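Cytoplasmic protein (Cryptococcus neoformans var. grubii serotype A, PDB 7LPO) probably hydrolyses the beta-glucosidic bond of sterylglucosides, releasing glucose from the sterol, as a member of glycoside hydrolase family 5. Local coordinates at residues 98-103 against 569-574; 435-440 against 509-514; 496-501 against 556-561. All blocks are in the same frame, centred on the assembly; numbering follows the deposited sequence.

The three contacts sample a glycoside hydrolase family 5 barrel from its interior to its edge. Contact 1 is fully buried and joins two strands that flank strand 35-43, with apolar groups beside an arginine paired with acids of the barrel. Contact 3 is buried too, but lies in the helical layer outside the strands, where an alanine allows very close helix packing and a glutamine bonds to a carbonyl of the neighbouring helix. It touches contact 1 where Met557 SD meets Ile570 CD1. Contact 2, only partly buried, uses the end of the same helix 490-512 as contact 3, and here a proline-rich loop relies on aliphatic packing and a water bridge.

Contact 1: residues 98-103 against 569-574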
loop_
_atom_site.group_PDB
_atom_site.type_symbol
_atom_site.label_atom_id
_atom_site.label_comp_id
_atom_site.label_asym_id
_atom_site.label_seq_id
_atom_site.Cartn_x
_atom_site.Cartn_y
_atom_site.Cartn_z
ATOM N N LEU A 98 13.840 2.462 -6.313
ATOM C CA LEU A 98 12.676 1.591 -6.361
ATOM C C LEU A 98 11.411 2.427 -6.451
ATOM O O LEU A 98 11.307 3.492 -5.836
ATOM C CB LEU A 98 12.611 0.692 -5.120
ATOM C CG LEU A 98 11.368 -0.178 -4.922
ATOM C CD1 LEU A 98 11.424 -1.384 -5.825
ATOM C CD2 LEU A 98 11.261 -0.601 -3.461
ATOM N N LEU A 99 10.458 1.934 -7.229
ATOM C CA LEU A 99 9.144 2.545 -7.355
ATOM C C LEU A 99 8.116 1.430 -7.296
ATOM O O LEU A 99 8.256 0.436 -8.010
ATOM C CB LEU A 99 8.994 3.320 -8.667
ATOM C CG LEU A 99 9.951 4.481 -8.909
ATOM C CD1 LEU A 99 9.846 4.920 -10.357
ATOM C CD2 LEU A 99 9.667 5.629 -7.973
ATOM N N ARG A 100 7.126 1.574 -6.414
ATOM C CA ARG A 100 5.936 0.736 -6.427
ATOM C C ARG A 100 4.913 1.482 -7.269
ATOM O O ARG A 100 4.467 2.571 -6.891
ATOM C CB ARG A 100 5.431 0.479 -5.013
ATOM C CG ARG A 100 4.228 -0.454 -4.957
ATOM C CD ARG A 100 4.055 -0.968 -3.558
ATOM N NE ARG A 100 2.865 -1.789 -3.375
ATOM C CZ ARG A 100 1.719 -1.348 -2.866
ATOM N NH1 ARG A 100 1.578 -0.072 -2.510
ATOM N NH2 ARG A 100 0.709 -2.190 -2.709
ATOM N N TYR A 101 4.586 0.931 -8.438
ATOM C CA TYR A 101 3.810 1.663 -9.430
ATOM C C TYR A 101 2.327 1.366 -9.259
ATOM O O TYR A 101 1.898 0.221 -9.404
ATOM C CB TYR A 101 4.263 1.318 -10.849
ATOM C CG TYR A 101 3.574 2.201 -11.853
ATOM C CD1 TYR A 101 2.306 1.886 -12.328
ATOM C CD2 TYR A 101 4.163 3.388 -12.284
ATOM C CE1 TYR A 101 1.652 2.717 -13.228
ATOM C CE2 TYR A 101 3.515 4.221 -13.190
ATOM C CZ TYR A 101 2.263 3.875 -13.656
ATOM O OH TYR A 101 1.608 4.705 -14.544
ATOM N N VAL A 102 1.549 2.410 -9.007
ATOM C CA VAL A 102 0.138 2.285 -8.658
ATOM C C VAL A 102 -0.720 2.415 -9.911
ATOM O O VAL A 102 -0.604 3.395 -10.655
ATOM C CB VAL A 102 -0.253 3.350 -7.619
ATOM C CG1 VAL A 102 -1.737 3.293 -7.325
ATOM C CG2 VAL A 102 0.558 3.190 -6.341
ATOM N N PHE A 103 -1.586 1.426 -10.142
ATOM C CA PHE A 103 -2.624 1.503 -11.160
ATOM C C PHE A 103 -3.883 0.853 -10.602
ATOM O O PHE A 103 -3.828 0.032 -9.686
ATOM C CB PHE A 103 -2.203 0.833 -12.481
ATOM C CG PHE A 103 -2.079 -0.654 -12.395
ATOM C CD1 PHE A 103 -0.906 -1.237 -11.942
ATOM C CD2 PHE A 103 -3.128 -1.470 -12.756
ATOM C CE1 PHE A 103 -0.778 -2.603 -11.849
ATOM C CE2 PHE A 103 -3.010 -2.845 -12.671
ATOM C CZ PHE A 103 -1.833 -3.413 -12.217
ATOM N N ALA A 569 9.076 0.777 0.319
ATOM C CA ALA A 569 8.516 1.815 -0.537
ATOM C C ALA A 569 7.678 2.725 0.351
ATOM O O ALA A 569 6.661 2.293 0.907
ATOM C CB ALA A 569 7.673 1.219 -1.669
ATOM N N ILE A 570 8.120 3.972 0.489
ATOM C CA ILE A 570 7.392 4.956 1.273
ATOM C C ILE A 570 6.086 5.329 0.578
ATOM O O ILE A 570 6.048 5.568 -0.636
ATOM C CB ILE A 570 8.267 6.203 1.485
ATOM C CG1 ILE A 570 9.563 5.840 2.218
ATOM C CG2 ILE A 570 7.470 7.259 2.219
ATOM C CD1 ILE A 570 10.576 6.984 2.261
ATOM N N TRP A 571 5.005 5.390 1.351
ATOM C CA TRP A 571 3.742 5.969 0.900
ATOM C C TRP A 571 3.692 7.424 1.365
ATOM O O TRP A 571 3.673 7.675 2.574
ATOM C CB TRP A 571 2.533 5.196 1.452
ATOM C CG TRP A 571 1.253 5.686 0.836
ATOM C CD1 TRP A 571 0.485 6.734 1.255
ATOM C CD2 TRP A 571 0.623 5.176 -0.348
ATOM N NE1 TRP A 571 -0.578 6.916 0.398
ATOM C CE2 TRP A 571 -0.518 5.974 -0.594
ATOM C CE3 TRP A 571 0.914 4.128 -1.222
ATOM C CZ2 TRP A 571 -1.373 5.743 -1.670
ATOM C CZ3 TRP A 571 0.071 3.900 -2.294
ATOM C CH2 TRP A 571 -1.060 4.705 -2.511
ATOM N N ASN A 572 3.676 8.385 0.432
ATOM C CA ASN A 572 3.846 8.204 -1.006
ATOM C C ASN A 572 4.421 9.523 -1.574
ATOM O O ASN A 572 4.789 10.430 -0.824
ATOM C CB ASN A 572 2.535 7.841 -1.694
ATOM C CG ASN A 572 1.449 8.873 -1.480
ATOM O OD1 ASN A 572 1.456 9.648 -0.511
ATOM N ND2 ASN A 572 0.495 8.877 -2.384
ATOM N N TYR A 573 4.495 9.620 -2.897
ATOM C CA TYR A 573 4.951 10.814 -3.605
ATOM C C TYR A 573 3.822 11.264 -4.524
ATOM O O TYR A 573 3.423 10.525 -5.428
ATOM C CB TYR A 573 6.226 10.507 -4.392
ATOM C CG TYR A 573 6.909 11.700 -5.005
ATOM C CD1 TYR A 573 7.844 12.439 -4.286
ATOM C CD2 TYR A 573 6.633 12.080 -6.319
ATOM C CE1 TYR A 573 8.479 13.536 -4.858
ATOM C CE2 TYR A 573 7.262 13.159 -6.901
ATOM C CZ TYR A 573 8.191 13.887 -6.170
ATOM O OH TYR A 573 8.810 14.976 -6.756
ATOM N N VAL A 574 3.298 12.457 -4.284
ATOM C CA VAL A 574 2.112 12.922 -4.993
ATOM C C VAL A 574 2.398 14.271 -5.635
ATOM O O VAL A 574 2.341 15.304 -4.946
ATOM C CB VAL A 574 0.906 13.024 -4.047
ATOM C CG1 VAL A 574 -0.345 13.418 -4.806
ATOM C CG2 VAL A 574 0.697 11.710 -3.292
#
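Ala569 and Trp571 meet Leu98, Arg100 and Val102 inside the barrel of a family 5 glycoside hydrolase. The apolar part is a short row of contacts. Ala569 CB rests 4.1 Å from Arg100 CB and 4.4 Å from Leu98 CD2; a small methyl suits a place where Leu98 and Arg100 both point toward strand 567-570. Val102 CG2 lies 4.1 Å from Trp571 CZ3, the two side chains crossing at about a right angle. The indole CG stands anti to the backbone N (chi1 -172°). A cis peptide joins Trp571 to Asn572, and the indole comes close to a bound Tris molecule, probably from the crystallisation liquor, though such molecules often mark pockets.

The polar part belongs to Arg100. Its chain is extended from CG to NE, and Trp571 CZ3 lies at the edge of the guanidinium, near its plane, 4.3 Å from NH1. Salt bridges to Asp267 and Glu521 and hydrogen bonds to Asn42 and Asn270 give all three guanidinium nitrogens partners, and the acids would balance its charge.

Strand 35-43 lies between strands 98-104 and 567-570 and pairs in parallel with both; Leu99 and Tyr101 turn instead to helix 118-133, while His143 of strand 137-143 meets the Trp571 ring.

Contact 2: residues 435-440 against 509-514; sequences PPKLPE and IDILGN
Lys437 and Ile511 bring the two backbones closest, their CA atoms 5.6 Å apart, where an irregular proline-rich loop passes the last turn of helix 490-512. In this TIM-barrel enzyme the loop leads from barrel strand 424-427 to helix 440-443, and the contact lies well out from the centre of the chain. The helix ends in a wider pi-type turn over 509-512, after which Gly513 takes a positive phi of 130°, a conformation in which a side chain would collide with the preceding carbonyl.

Ile511 carries much of the packing. Its CG2, anti to the backbone N, lies against two successive carbonyl oxygens, 3.4 Å from Pro435 O and 3.3 Å from Pro436 O. The other branch ends in CD1, which lies beside Pro435 O and packs on Pro435 CD at 4.1 Å, the two side chains crossing obliquely. A beta-branched residue suits this place because it serves both positions at once. Lys437 crosses Ile511 at about a right angle: its CD packs 3.9 Å from Ile511 CG2, while bends at chi2 and chi3 carry the chain on and its end leads away from the helix.

Leu512 faces the more buried side. Its CD2 approaches Pro436 O, so that this oxygen touches both Ile511 and Leu512, and it meets Leu438 CD1 at 4.1 Å, the two leucines lying side by side and pointing the same way; both reach Ile427 of the barrel strand. Pro436 turns from the helix end toward Trp405 of helix 400-419, and Glu440 OE1 bonds to the hydroxyl of Tyr515, just beyond the helix. Between the backbones a water donates to both, 3.0 Å from Leu438 O and 2.9 Å from Ile511 O.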
loop_
_atom_site.group_PDB
_atom_site.type_symbol
_atom_site.label_atom_id
_atom_site.label_comp_id
_atom_site.label_asym_id
_atom_site.label_seq_id
_atom_site.Cartn_x
_atom_site.Cartn_y
_atom_site.Cartn_z
ATOM N N PRO A 435 1.041 -14.294 6.141
ATOM C CA PRO A 435 0.771 -14.965 4.871
ATOM C C PRO A 435 0.495 -16.437 5.109
ATOM O O PRO A 435 0.887 -16.986 6.153
ATOM C CB PRO A 435 2.065 -14.754 4.066
ATOM C CG PRO A 435 3.119 -14.606 5.096
ATOM C CD PRO A 435 2.457 -13.897 6.268
ATOM N N PRO A 436 -0.192 -17.104 4.186
ATOM C CA PRO A 436 -0.321 -18.559 4.271
ATOM C C PRO A 436 0.953 -19.218 3.765
ATOM O O PRO A 436 1.822 -18.580 3.172
ATOM C CB PRO A 436 -1.503 -18.861 3.349
ATOM C CG PRO A 436 -1.361 -17.815 2.257
ATOM C CD PRO A 436 -0.673 -16.598 2.886
ATOM N N LYS A 437 1.058 -20.516 4.013
ATOM C CA LYS A 437 2.069 -21.300 3.322
ATOM C C LYS A 437 1.640 -21.449 1.868
ATOM O O LYS A 437 0.523 -21.888 1.584
ATOM C CB LYS A 437 2.254 -22.655 3.992
ATOM C CG LYS A 437 3.042 -22.542 5.299
ATOM C CD LYS A 437 2.118 -22.197 6.464
ATOM C CE LYS A 437 1.305 -23.414 6.788
ATOM N NZ LYS A 437 0.011 -23.220 7.503
ATOM N N LEU A 438 2.500 -21.043 0.962
ATOM C CA LEU A 438 2.219 -21.090 -0.458
ATOM C C LEU A 438 3.140 -22.099 -1.131
ATOM O O LEU A 438 4.309 -22.219 -0.747
ATOM C CB LEU A 438 2.405 -19.712 -1.103
ATOM C CG LEU A 438 1.403 -18.639 -0.665
ATOM C CD1 LEU A 438 1.826 -17.276 -1.213
ATOM C CD2 LEU A 438 -0.014 -18.967 -1.092
ATOM N N PRO A 439 2.648 -22.837 -2.122
ATOM C CA PRO A 439 3.440 -23.949 -2.665
ATOM C C PRO A 439 4.618 -23.464 -3.497
ATOM O O PRO A 439 4.533 -22.461 -4.210
ATOM C CB PRO A 439 2.428 -24.716 -3.525
ATOM C CG PRO A 439 1.455 -23.641 -3.990
ATOM C CD PRO A 439 1.362 -22.660 -2.827
ATOM N N GLU A 440 5.730 -24.200 -3.402
ATOM C CA GLU A 440 6.881 -23.905 -4.247
ATOM C C GLU A 440 6.562 -24.121 -5.721
ATOM O O GLU A 440 7.221 -23.524 -6.579
ATOM C CB GLU A 440 8.081 -24.774 -3.848
ATOM C CG GLU A 440 9.043 -24.148 -2.849
ATOM C CD GLU A 440 9.470 -22.730 -3.221
ATOM O OE1 GLU A 440 9.379 -21.841 -2.346
ATOM O OE2 GLU A 440 9.877 -22.500 -4.386
ATOM N N ILE A 509 10.417 -15.802 6.880
ATOM C CA ILE A 509 11.232 -17.008 6.976
ATOM C C ILE A 509 10.475 -18.124 7.687
ATOM O O ILE A 509 10.671 -19.305 7.381
ATOM C CB ILE A 509 12.565 -16.682 7.672
ATOM C CG1 ILE A 509 13.551 -17.830 7.469
ATOM C CG2 ILE A 509 12.343 -16.404 9.153
ATOM C CD1 ILE A 509 14.961 -17.492 7.839
ATOM N N ASP A 510 9.588 -17.779 8.621
ATOM C CA ASP A 510 8.791 -18.800 9.294
ATOM C C ASP A 510 7.860 -19.522 8.327
ATOM O O ASP A 510 7.609 -20.724 8.477
ATOM C CB ASP A 510 7.948 -18.170 10.402
ATOM C CG ASP A 510 8.751 -17.819 11.622
ATOM O OD1 ASP A 510 9.934 -18.216 11.695
ATOM O OD2 ASP A 510 8.186 -17.135 12.505
ATOM N N ILE A 511 7.302 -18.799 7.350
ATOM C CA ILE A 511 6.138 -19.254 6.599
ATOM C C ILE A 511 6.458 -19.465 5.125
ATOM O O ILE A 511 6.181 -20.529 4.564
ATOM C CB ILE A 511 4.955 -18.281 6.761
ATOM C CG1 ILE A 511 4.527 -18.222 8.228
ATOM C CG2 ILE A 511 3.800 -18.710 5.864
ATOM C CD1 ILE A 511 3.553 -17.100 8.525
ATOM N N LEU A 512 7.000 -18.445 4.466
ATOM C CA LEU A 512 7.217 -18.539 3.028
ATOM C C LEU A 512 8.536 -19.220 2.686
ATOM O O LEU A 512 8.604 -19.976 1.713
ATOM C CB LEU A 512 7.168 -17.147 2.399
ATOM C CG LEU A 512 5.779 -16.503 2.366
ATOM C CD1 LEU A 512 5.830 -15.067 1.828
ATOM C CD2 LEU A 512 4.819 -17.345 1.523
ATOM N N GLY A 513 9.580 -18.990 3.475
ATOM C CA GLY A 513 10.873 -19.582 3.233
ATOM C C GLY A 513 11.960 -18.529 3.258
ATOM O O GLY A 513 11.792 -17.439 3.816
ATOM N N ASN A 514 13.097 -18.864 2.646
ATOM C CA ASN A 514 14.243 -17.958 2.618
ATOM C C ASN A 514 14.095 -17.034 1.416
ATOM O O ASN A 514 14.628 -17.258 0.328
ATOM C CB ASN A 514 15.541 -18.745 2.605
ATOM C CG ASN A 514 15.959 -19.168 3.996
ATOM O OD1 ASN A 514 16.708 -18.463 4.678
ATOM N ND2 ASN A 514 15.460 -20.318 4.434
HETATM O O HOH W 1 5.431 -21.467 1.918
#

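Contact 3: residues 496-501 against 556-561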
loop_
_atom_site.group_PDB
_atom_site.type_symbol
_atom_site.label_atom_id
_atom_site.label_comp_id
_atom_site.label_asym_id
_atom_site.label_seq_id
_atom_site.Cartn_x
_atom_site.Cartn_y
_atom_site.Cartn_z
ATOM N N MET A 496 10.570 0.054 20.004
ATOM C CA MET A 496 9.372 -0.767 19.911
ATOM C C MET A 496 8.906 -0.903 18.466
ATOM O O MET A 496 8.585 -2.011 18.016
ATOM C CB MET A 496 8.281 -0.160 20.792
ATOM C CG MET A 496 7.011 -0.962 20.846
ATOM S SD MET A 496 5.866 -0.361 19.613
ATOM C CE MET A 496 5.349 1.184 20.367
ATOM N N ILE A 497 8.898 0.203 17.713
ATOM C CA ILE A 497 8.453 0.141 16.325
ATOM C C ILE A 497 9.435 -0.664 15.486
ATOM O O ILE A 497 9.037 -1.445 14.616
ATOM C CB ILE A 497 8.229 1.561 15.769
ATOM C CG1 ILE A 497 7.184 2.249 16.643
ATOM C CG2 ILE A 497 7.800 1.504 14.306
ATOM C CD1 ILE A 497 6.464 3.390 16.004
ATOM N N GLN A 498 10.729 -0.517 15.752
ATOM C CA GLN A 498 11.705 -1.360 15.075
ATOM C C GLN A 498 11.455 -2.832 15.386
ATOM O O GLN A 498 11.648 -3.697 14.522
ATOM C CB GLN A 498 13.116 -0.952 15.488
ATOM C CG GLN A 498 14.205 -1.593 14.679
ATOM C CD GLN A 498 15.574 -1.082 15.072
ATOM O OE1 GLN A 498 16.229 -1.655 15.930
ATOM N NE2 GLN A 498 16.002 0.015 14.456
ATOM N N GLY A 499 11.026 -3.134 16.611
ATOM C CA GLY A 499 10.662 -4.503 16.938
ATOM C C GLY A 499 9.448 -5.000 16.178
ATOM O O GLY A 499 9.378 -6.178 15.816
ATOM N N GLU A 500 8.490 -4.109 15.905
ATOM C CA GLU A 500 7.339 -4.507 15.101
ATOM C C GLU A 500 7.755 -4.887 13.685
ATOM O O GLU A 500 7.249 -5.862 13.123
ATOM C CB GLU A 500 6.305 -3.383 15.071
ATOM C CG GLU A 500 5.568 -3.175 16.386
ATOM C CD GLU A 500 4.410 -2.186 16.252
ATOM O OE1 GLU A 500 4.643 -0.968 16.337
ATOM O OE2 GLU A 500 3.260 -2.629 16.063
ATOM N N LEU A 501 8.659 -4.124 13.074
ATOM C CA LEU A 501 9.101 -4.483 11.732
ATOM C C LEU A 501 9.864 -5.806 11.738
ATOM O O LEU A 501 9.841 -6.539 10.746
ATOM C CB LEU A 501 9.970 -3.372 11.143
ATOM C CG LEU A 501 9.293 -2.197 10.437
ATOM C CD1 LEU A 501 8.551 -2.682 9.217
ATOM C CD2 LEU A 501 8.350 -1.458 11.383
ATOM N N SER A 556 9.755 5.818 11.911
ATOM C CA SER A 556 9.337 4.769 10.988
ATOM C C SER A 556 10.493 4.327 10.099
ATOM O O SER A 556 10.643 3.129 9.823
ATOM C CB SER A 556 8.160 5.247 10.138
ATOM O OG SER A 556 6.945 5.023 10.824
ATOM N N MET A 557 11.320 5.272 9.636
ATOM C CA MET A 557 12.456 4.903 8.794
ATOM C C MET A 557 13.530 4.160 9.593
ATOM O O MET A 557 14.130 3.197 9.103
ATOM C CB MET A 557 13.045 6.152 8.140
ATOM C CG MET A 557 12.172 6.803 7.087
ATOM S SD MET A 557 11.801 5.690 5.711
ATOM C CE MET A 557 10.124 5.213 6.120
ATOM N N ASN A 558 13.813 4.610 10.815
ATOM C CA ASN A 558 14.764 3.887 11.656
ATOM C C ASN A 558 14.307 2.457 11.896
ATOM O O ASN A 558 15.136 1.558 12.055
ATOM C CB ASN A 558 14.949 4.618 12.988
ATOM C CG ASN A 558 15.899 3.879 13.948
ATOM O OD1 ASN A 558 17.101 3.793 13.709
ATOM N ND2 ASN A 558 15.351 3.348 15.034
ATOM N N ALA A 559 12.995 2.218 11.884
ATOM C CA ALA A 559 12.480 0.885 12.173
ATOM C C ALA A 559 12.842 -0.093 11.062
ATOM O O ALA A 559 12.932 -1.302 11.307
ATOM C CB ALA A 559 10.965 0.943 12.379
ATOM N N CYS A 560 13.067 0.403 9.850
ATOM C CA CYS A 560 13.546 -0.427 8.757
ATOM C C CYS A 560 15.061 -0.574 8.754
ATOM O O CYS A 560 15.592 -1.330 7.933
ATOM C CB CYS A 560 13.075 0.147 7.418
ATOM S SG CYS A 560 11.287 0.344 7.359
ATOM N N ASP A 561 15.754 0.121 9.644
ATOM C CA ASP A 561 17.200 0.008 9.798
ATOM C C ASP A 561 17.485 -0.969 10.946
ATOM O O ASP A 561 16.854 -2.029 10.977
ATOM C CB ASP A 561 17.802 1.400 9.988
ATOM C CG ASP A 561 17.833 2.222 8.711
ATOM O OD1 ASP A 561 17.555 1.667 7.625
ATOM O OD2 ASP A 561 18.159 3.438 8.798
HETATM O O HOH W 2 18.684 1.545 14.420
#
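Asn558 O is gripped by two donors that reach it from opposite faces of its plane: the side-chain amide of Gln498, with NE2 3.0 Å away and an N-H...O angle of 153°, and the backbone N of Asp561, three residues on in the same turn. The site joins two neighbouring helices of the outer layer of the TIM barrel, 490-512 and 547-559. Glutamine suits its place because it is long enough to bring its NH2 to a carbonyl of the neighbouring helix. Gln498 has CG anti to the backbone N (chi1 -170°) and an extended chain beyond it, which carries NE2 across to the other helix. The carbonyl oxygen lies almost in the plane of the Gln498 amide, whereas the donor stands above the carbonyl plane. A water accepts from Gln498 NE2 at 3.1 Å and lies 2.8 Å from Asn558 OD1, linking the two side-chain amides, whose planes are 40° apart.

Beside this bond the helices are in direct backbone contact, with the CA atoms of Gln498 and Ala559 3.7 Å apart. Alanine suits such a crossing because its methyl is all that must fit: Ala559 CB lies 3.6 Å from Gln498 CA. Asn564 ND2 bonds to both Gln498 O and Ala559 O, one carbonyl from each side of the contact. Asp561, turned away, forms salt bridges with Arg39 and Arg667, and Cys560 packs on Ile522 of barrel strand 518-522. On the apolar side two branched residues one helical turn apart close on the same methyl: Ile497 CG2 and Leu501 CD2 each lie 3.7 Å from Ala559 CB.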